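Local coordinates for anthranilate synthase component I (Streptococcus pneumoniae serotype 4, PDB 5KCK), which serves as the first component of a synthase, a protein of helices packed on large antiparallel sheets, at residues A[106-111]-A[374-379]; A[250-255]-A[411-416]. One frame throughout, in Å; residues are numbered along the deposited sequence.

How the contacts relate
Contact 1 lies toward the periphery and is partly buried, whereas contact 2 is a buried strand pairing closer to the centre of the chain. Their centres are about 25 Å apart and their nearest atoms about 15 Å, so they do not touch. They share no helix or strand. Contact 1 sets a loop of the N-terminal family region against helix 372-382, while contact 2 pairs strands 250-254 and 411-415, both in the C-terminal family region. The chemistry follows the setting: one arginine-carbonyl bond, a bridging water and an isoleucine-selenomethionine touch in contact 1; four regular backbone bonds with aliphatic packing in contact 2.

Contact 1: A[106-111]-A[374-379]; sequences EEIGQI and RAMRRI
Glu107, Ile108 and Gly109 meet Met376 and Arg377 in a loop-on-helix contact toward the periphery of this alpha+beta fold. The loop connects strands 92-97 and 121-126 in the N-terminal family region; helix 372-382 belongs to the C-terminal one, and the contact joins the two. Its apolar side is a touch of Ile108 CG2 on Met376 CE at 3.9 Å. Met376 is a selenomethionine whose chain bends at its last torsion (chi3 -57°), which places CE against Ile108 CG2; Tyr99 and Pro363 also pack on it. On the polar side Arg377 carries its CG and CD past the carbonyl of Glu107 and returns NH1 to that oxygen. The bond from Arg377 NH1 to Glu107 O is long, 3.3 Å, with 153° at the hydrogen. The oxygen lies near the guanidinium plane at its edge, yet the nitrogen stands above the carbonyl plane, 64° out of it. Gly109 CA lies over one face of the guanidinium. Glu107 OE1 stays 5.0 Å from Arg377 NH1, so any charge attraction acts without contact. Arg377 CA also approaches Ile108 O in a CA-H...O contact, and one water donates to both Ile108 O, at 2.7 Å, and Arg377 O, at 2.8 Å.

Contact 2: A[250-255]-A[411-416]; sequences YQIIGA and TMILKN
Ile252 and Ile253 pair with Ile413 and Met412 at the middle of two antiparallel strands, 250-254 and 411-415, in a curled antiparallel sheet. Four backbone bonds hold them: Gln251 and Leu414 form one hydrogen-bonded pair, Ile253 and Met412 the next, and the shortest bond runs from Met412 N to Ile253 O at 2.7 Å. Packing is tight toward Thr411. Gly254 CA comes within 4.0 Å of Thr411 CA, an approach eased by the missing side chain, since a CB there would collide with Thr411 OG1, which is hydrogen-bonded to Tyr243 OH. Beside it Thr411 CG2, anti to the backbone N, meets Ile252 CG2 at 3.6 Å. On the same face Ile252 and Ile413 lie side by side, Ile252 CG1 against Ile413 CD1 at 3.8 Å. Toward Lys415 and Asn416 the contact reaches the solvent side: Lys415 is partly exposed and Asn416 exposed, while Tyr250 stays buried. Lys415 CG rests on Tyr250 CB at 3.6 Å, but the end of the tyrosine leads away from strand 411-415, its OH bonded to His122 ND1. Lys415 NZ turns to Asn416 OD1 at 3.2 Å. On the face of Gln251, Ile253, Met412 and Leu414 the one apolar side-chain touch is wider, Ile253 CD1 to Leu414 CD1 at 4.3 Å. The side chains of Gln251 and Leu414 cross at a slant, Gln251 OE1 3.7 Å from Leu414 CB; OE1 is also bonded to a glycerol, probably from the crystallisation liquor, and NE2 to Asp246. Helix 226-236 covers this face, with Phe229 on Met412 and Tyr230 on Ile253, Phe96 of strand 92-97 packs on Tyr250 and Ile252 on the opposite one, and strands 242-246 and 418-427 flank the pair within the sheet.

Contact 1: A[106-111]-A[374-379]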
loop_
_atom_site.group_PDB
_atom_site.type_symbol
_atom_site.label_atom_id
_atom_site.label_comp_id
_atom_site.label_asym_id
_atom_site.label_seq_id
_atom_site.Cartn_x
_atom_site.Cartn_y
_atom_site.Cartn_z
ATOM N N GLU A 106 23.247 -35.287 -2.872
ATOM C CA GLU A 106 23.793 -35.791 -1.619
ATOM C C GLU A 106 23.172 -37.143 -1.295
ATOM O O GLU A 106 22.026 -37.418 -1.660
ATOM C CB GLU A 106 23.533 -34.823 -0.456
ATOM C CG GLU A 106 24.035 -33.413 -0.688
ATOM C CD GLU A 106 25.553 -33.321 -0.710
ATOM O OE1 GLU A 106 26.227 -34.290 -0.279
ATOM O OE2 GLU A 106 26.068 -32.274 -1.163
ATOM N N GLU A 107 23.928 -37.983 -0.590
ATOM C CA GLU A 107 23.431 -39.287 -0.143
ATOM C C GLU A 107 22.742 -39.110 1.205
ATOM O O GLU A 107 23.392 -39.099 2.251
ATOM C CB GLU A 107 24.563 -40.303 -0.060
ATOM C CG GLU A 107 24.804 -41.074 -1.356
ATOM C CD GLU A 107 26.066 -41.936 -1.310
ATOM O OE1 GLU A 107 26.519 -42.289 -0.197
ATOM O OE2 GLU A 107 26.609 -42.254 -2.393
ATOM N N ILE A 108 21.414 -38.979 1.184
ATOM C CA ILE A 108 20.650 -38.772 2.406
ATOM C C ILE A 108 19.946 -40.037 2.877
ATOM O O ILE A 108 19.223 -39.995 3.880
ATOM C CB ILE A 108 19.636 -37.626 2.225
ATOM C CG1 ILE A 108 18.555 -38.019 1.214
ATOM C CG2 ILE A 108 20.357 -36.365 1.771
ATOM C CD1 ILE A 108 17.407 -37.020 1.124
ATOM N N GLY A 109 20.148 -41.166 2.196
ATOM C CA GLY A 109 19.548 -42.420 2.606
ATOM C C GLY A 109 18.216 -42.673 1.929
ATOM O O GLY A 109 17.758 -41.918 1.063
ATOM N N GLN A 110 17.567 -43.762 2.347
ATOM C CA GLN A 110 16.320 -44.162 1.710
ATOM C C GLN A 110 15.212 -43.169 2.036
ATOM O O GLN A 110 15.012 -42.795 3.195
ATOM C CB GLN A 110 15.909 -45.569 2.137
ATOM C CG GLN A 110 14.603 -46.011 1.487
ATOM C CD GLN A 110 14.389 -47.504 1.548
ATOM O OE1 GLN A 110 15.199 -48.238 2.116
ATOM N NE2 GLN A 110 13.292 -47.964 0.957
ATOM N N ILE A 111 14.501 -42.738 1.006
ATOM C CA ILE A 111 13.436 -41.750 1.170
ATOM C C ILE A 111 12.156 -42.471 1.588
ATOM O O ILE A 111 11.790 -43.477 0.961
ATOM C CB ILE A 111 13.240 -40.973 -0.123
ATOM C CG1 ILE A 111 14.538 -40.241 -0.473
ATOM C CG2 ILE A 111 12.075 -40.000 -0.015
ATOM C CD1 ILE A 111 14.461 -39.447 -1.721
ATOM N N ARG A 374 24.420 -34.892 7.783
ATOM C CA ARG A 374 24.087 -35.824 8.859
ATOM C C ARG A 374 22.664 -35.595 9.364
ATOM O O ARG A 374 21.923 -36.552 9.619
ATOM C CB ARG A 374 25.101 -35.685 10.000
ATOM C CG ARG A 374 24.752 -36.465 11.265
ATOM C CD ARG A 374 24.909 -37.965 11.059
ATOM N NE ARG A 374 26.217 -38.298 10.501
ATOM C CZ ARG A 374 27.289 -38.600 11.230
ATOM N NH1 ARG A 374 27.216 -38.614 12.555
ATOM N NH2 ARG A 374 28.437 -38.890 10.635
ATOM N N ALA A 375 22.263 -34.333 9.510
ATOM C CA ALA A 375 20.910 -34.041 9.968
ATOM C C ALA A 375 19.873 -34.548 8.973
ATOM O O ALA A 375 18.810 -35.042 9.370
ATOM C CB ALA A 375 20.747 -32.541 10.205
HETATM N N MSE A 376 20.169 -34.461 7.682
HETATM C CA MSE A 376 19.236 -34.951 6.678
HETATM C C MSE A 376 19.137 -36.475 6.685
HETATM O O MSE A 376 18.053 -37.026 6.488
HETATM C CB MSE A 376 19.626 -34.453 5.292
HETATM C CG MSE A 376 19.369 -32.969 5.090
HETATM SE SE MSE A 376 19.731 -32.361 3.259
HETATM C CE MSE A 376 21.604 -32.939 3.119
ATOM N N ARG A 377 20.256 -37.167 6.920
ATOM C CA ARG A 377 20.173 -38.618 7.054
ATOM C C ARG A 377 19.347 -39.005 8.278
ATOM O O ARG A 377 18.518 -39.922 8.211
ATOM C CB ARG A 377 21.577 -39.230 7.106
ATOM C CG ARG A 377 22.358 -39.059 5.781
ATOM C CD ARG A 377 23.651 -39.879 5.747
ATOM N NE ARG A 377 23.401 -41.296 6.020
ATOM C CZ ARG A 377 23.377 -42.259 5.100
ATOM N NH1 ARG A 377 23.599 -41.979 3.824
ATOM N NH2 ARG A 377 23.137 -43.511 5.462
ATOM N N ARG A 378 19.529 -38.290 9.393
ATOM C CA ARG A 378 18.771 -38.598 10.604
ATOM C C ARG A 378 17.287 -38.289 10.431
ATOM O O ARG A 378 16.434 -39.035 10.929
ATOM C CB ARG A 378 19.342 -37.831 11.787
ATOM C CG ARG A 378 20.793 -38.199 12.112
ATOM C CD ARG A 378 20.990 -39.702 12.338
ATOM N NE ARG A 378 22.293 -39.972 12.938
ATOM C CZ ARG A 378 22.863 -41.168 13.009
ATOM N NH1 ARG A 378 22.251 -42.232 12.510
ATOM N NH2 ARG A 378 24.053 -41.300 13.580
ATOM N N ILE A 379 16.961 -37.203 9.723
ATOM C CA ILE A 379 15.560 -36.856 9.486
ATOM C C ILE A 379 14.833 -38.000 8.793
ATOM O O ILE A 379 13.689 -38.323 9.135
ATOM C CB ILE A 379 15.455 -35.549 8.678
ATOM C CG1 ILE A 379 15.793 -34.353 9.569
ATOM C CG2 ILE A 379 14.051 -35.396 8.046
ATOM C CD1 ILE A 379 16.065 -33.077 8.792
HETATM O O HOH W 1 18.344 -41.553 5.896
#

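Contact 2: A[250-255]-A[411-416]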
loop_
_atom_site.group_PDB
_atom_site.type_symbol
_atom_site.label_atom_id
_atom_site.label_comp_id
_atom_site.label_asym_id
_atom_site.label_seq_id
_atom_site.Cartn_x
_atom_site.Cartn_y
_atom_site.Cartn_z
ATOM N N TYR A 250 -3.253 -30.728 -8.579
ATOM C CA TYR A 250 -2.914 -30.286 -7.235
ATOM C C TYR A 250 -2.603 -28.799 -7.275
ATOM O O TYR A 250 -2.310 -28.230 -8.331
ATOM C CB TYR A 250 -1.749 -31.087 -6.628
ATOM C CG TYR A 250 -0.390 -30.842 -7.243
ATOM C CD1 TYR A 250 -0.018 -31.467 -8.426
ATOM C CD2 TYR A 250 0.543 -30.007 -6.620
ATOM C CE1 TYR A 250 1.234 -31.255 -8.988
ATOM C CE2 TYR A 250 1.806 -29.794 -7.174
ATOM C CZ TYR A 250 2.142 -30.421 -8.361
ATOM O OH TYR A 250 3.376 -30.220 -8.941
ATOM N N GLN A 251 -2.726 -28.160 -6.114
ATOM C CA GLN A 251 -2.425 -26.745 -5.962
ATOM C C GLN A 251 -1.481 -26.554 -4.786
ATOM O O GLN A 251 -1.502 -27.317 -3.817
ATOM C CB GLN A 251 -3.688 -25.880 -5.733
ATOM C CG GLN A 251 -4.718 -25.871 -6.863
ATOM C CD GLN A 251 -5.525 -27.146 -6.931
ATOM O OE1 GLN A 251 -6.012 -27.640 -5.912
ATOM N NE2 GLN A 251 -5.658 -27.699 -8.130
ATOM N N ILE A 252 -0.680 -25.501 -4.867
ATOM C CA ILE A 252 0.243 -25.117 -3.808
ATOM C C ILE A 252 -0.088 -23.684 -3.417
ATOM O O ILE A 252 -0.135 -22.791 -4.276
ATOM C CB ILE A 252 1.703 -25.271 -4.256
ATOM C CG1 ILE A 252 2.018 -26.753 -4.495
ATOM C CG2 ILE A 252 2.663 -24.689 -3.225
ATOM C CD1 ILE A 252 3.405 -26.982 -5.004
ATOM N N ILE A 253 -0.364 -23.470 -2.134
ATOM C CA ILE A 253 -0.786 -22.173 -1.618
ATOM C C ILE A 253 0.070 -21.854 -0.404
ATOM O O ILE A 253 0.104 -22.636 0.554
ATOM C CB ILE A 253 -2.272 -22.158 -1.234
ATOM C CG1 ILE A 253 -3.114 -22.860 -2.302
ATOM C CG2 ILE A 253 -2.743 -20.723 -1.016
ATOM C CD1 ILE A 253 -4.598 -23.009 -1.927
ATOM N N GLY A 254 0.741 -20.708 -0.422
ATOM C CA GLY A 254 1.635 -20.448 0.688
ATOM C C GLY A 254 1.953 -18.987 0.889
ATOM O O GLY A 254 1.703 -18.138 0.030
ATOM N N ALA A 255 2.534 -18.723 2.062
ATOM C CA ALA A 255 2.909 -17.388 2.507
ATOM C C ALA A 255 4.247 -17.469 3.249
ATOM O O ALA A 255 4.377 -17.087 4.407
ATOM C CB ALA A 255 1.825 -16.789 3.398
ATOM N N THR A 411 3.372 -23.469 3.889
ATOM C CA THR A 411 2.870 -23.785 2.564
ATOM C C THR A 411 1.886 -24.937 2.673
ATOM O O THR A 411 2.168 -25.938 3.338
ATOM C CB THR A 411 4.027 -24.145 1.633
ATOM O OG1 THR A 411 4.890 -23.008 1.503
ATOM C CG2 THR A 411 3.517 -24.556 0.263
HETATM N N MSE A 412 0.737 -24.786 2.028
HETATM C CA MSE A 412 -0.285 -25.821 2.006
HETATM C C MSE A 412 -0.357 -26.517 0.637
HETATM O O MSE A 412 -0.282 -25.872 -0.406
HETATM C CB MSE A 412 -1.642 -25.210 2.378
HETATM C CG MSE A 412 -2.821 -26.156 2.344
HETATM SE SE MSE A 412 -4.521 -25.200 2.683
HETATM C CE MSE A 412 -4.191 -24.690 4.547
ATOM N N ILE A 413 -0.514 -27.836 0.648
ATOM C CA ILE A 413 -0.670 -28.627 -0.566
ATOM C C ILE A 413 -2.104 -29.130 -0.622
ATOM O O ILE A 413 -2.577 -29.782 0.320
ATOM C CB ILE A 413 0.307 -29.816 -0.609
ATOM C CG1 ILE A 413 1.724 -29.388 -0.212
ATOM C CG2 ILE A 413 0.271 -30.479 -1.975
ATOM C CD1 ILE A 413 2.249 -28.238 -1.007
ATOM N N LEU A 414 -2.780 -28.865 -1.737
ATOM C CA LEU A 414 -4.121 -29.387 -1.996
ATOM C C LEU A 414 -4.017 -30.471 -3.060
ATOM O O LEU A 414 -3.711 -30.182 -4.221
ATOM C CB LEU A 414 -5.071 -28.278 -2.439
ATOM C CG LEU A 414 -5.886 -27.690 -1.288
ATOM C CD1 LEU A 414 -4.986 -27.013 -0.293
ATOM C CD2 LEU A 414 -6.902 -26.725 -1.817
ATOM N N LYS A 415 -4.274 -31.710 -2.662
ATOM C CA LYS A 415 -4.159 -32.847 -3.563
ATOM C C LYS A 415 -4.909 -34.018 -2.946
ATOM O O LYS A 415 -5.029 -34.113 -1.722
ATOM C CB LYS A 415 -2.686 -33.209 -3.806
ATOM C CG LYS A 415 -2.432 -34.181 -4.949
ATOM C CD LYS A 415 -0.937 -34.441 -5.114
ATOM C CE LYS A 415 -0.664 -35.310 -6.332
ATOM N NZ LYS A 415 -1.531 -36.531 -6.376
ATOM N N ASN A 416 -5.412 -34.908 -3.804
ATOM C CA ASN A 416 -6.130 -36.105 -3.359
ATOM C C ASN A 416 -7.369 -35.741 -2.545
ATOM O O ASN A 416 -7.772 -36.479 -1.644
ATOM C CB ASN A 416 -5.216 -37.035 -2.550
ATOM C CG ASN A 416 -3.860 -37.236 -3.205
ATOM O OD1 ASN A 416 -3.770 -37.531 -4.396
ATOM N ND2 ASN A 416 -2.792 -37.065 -2.426
#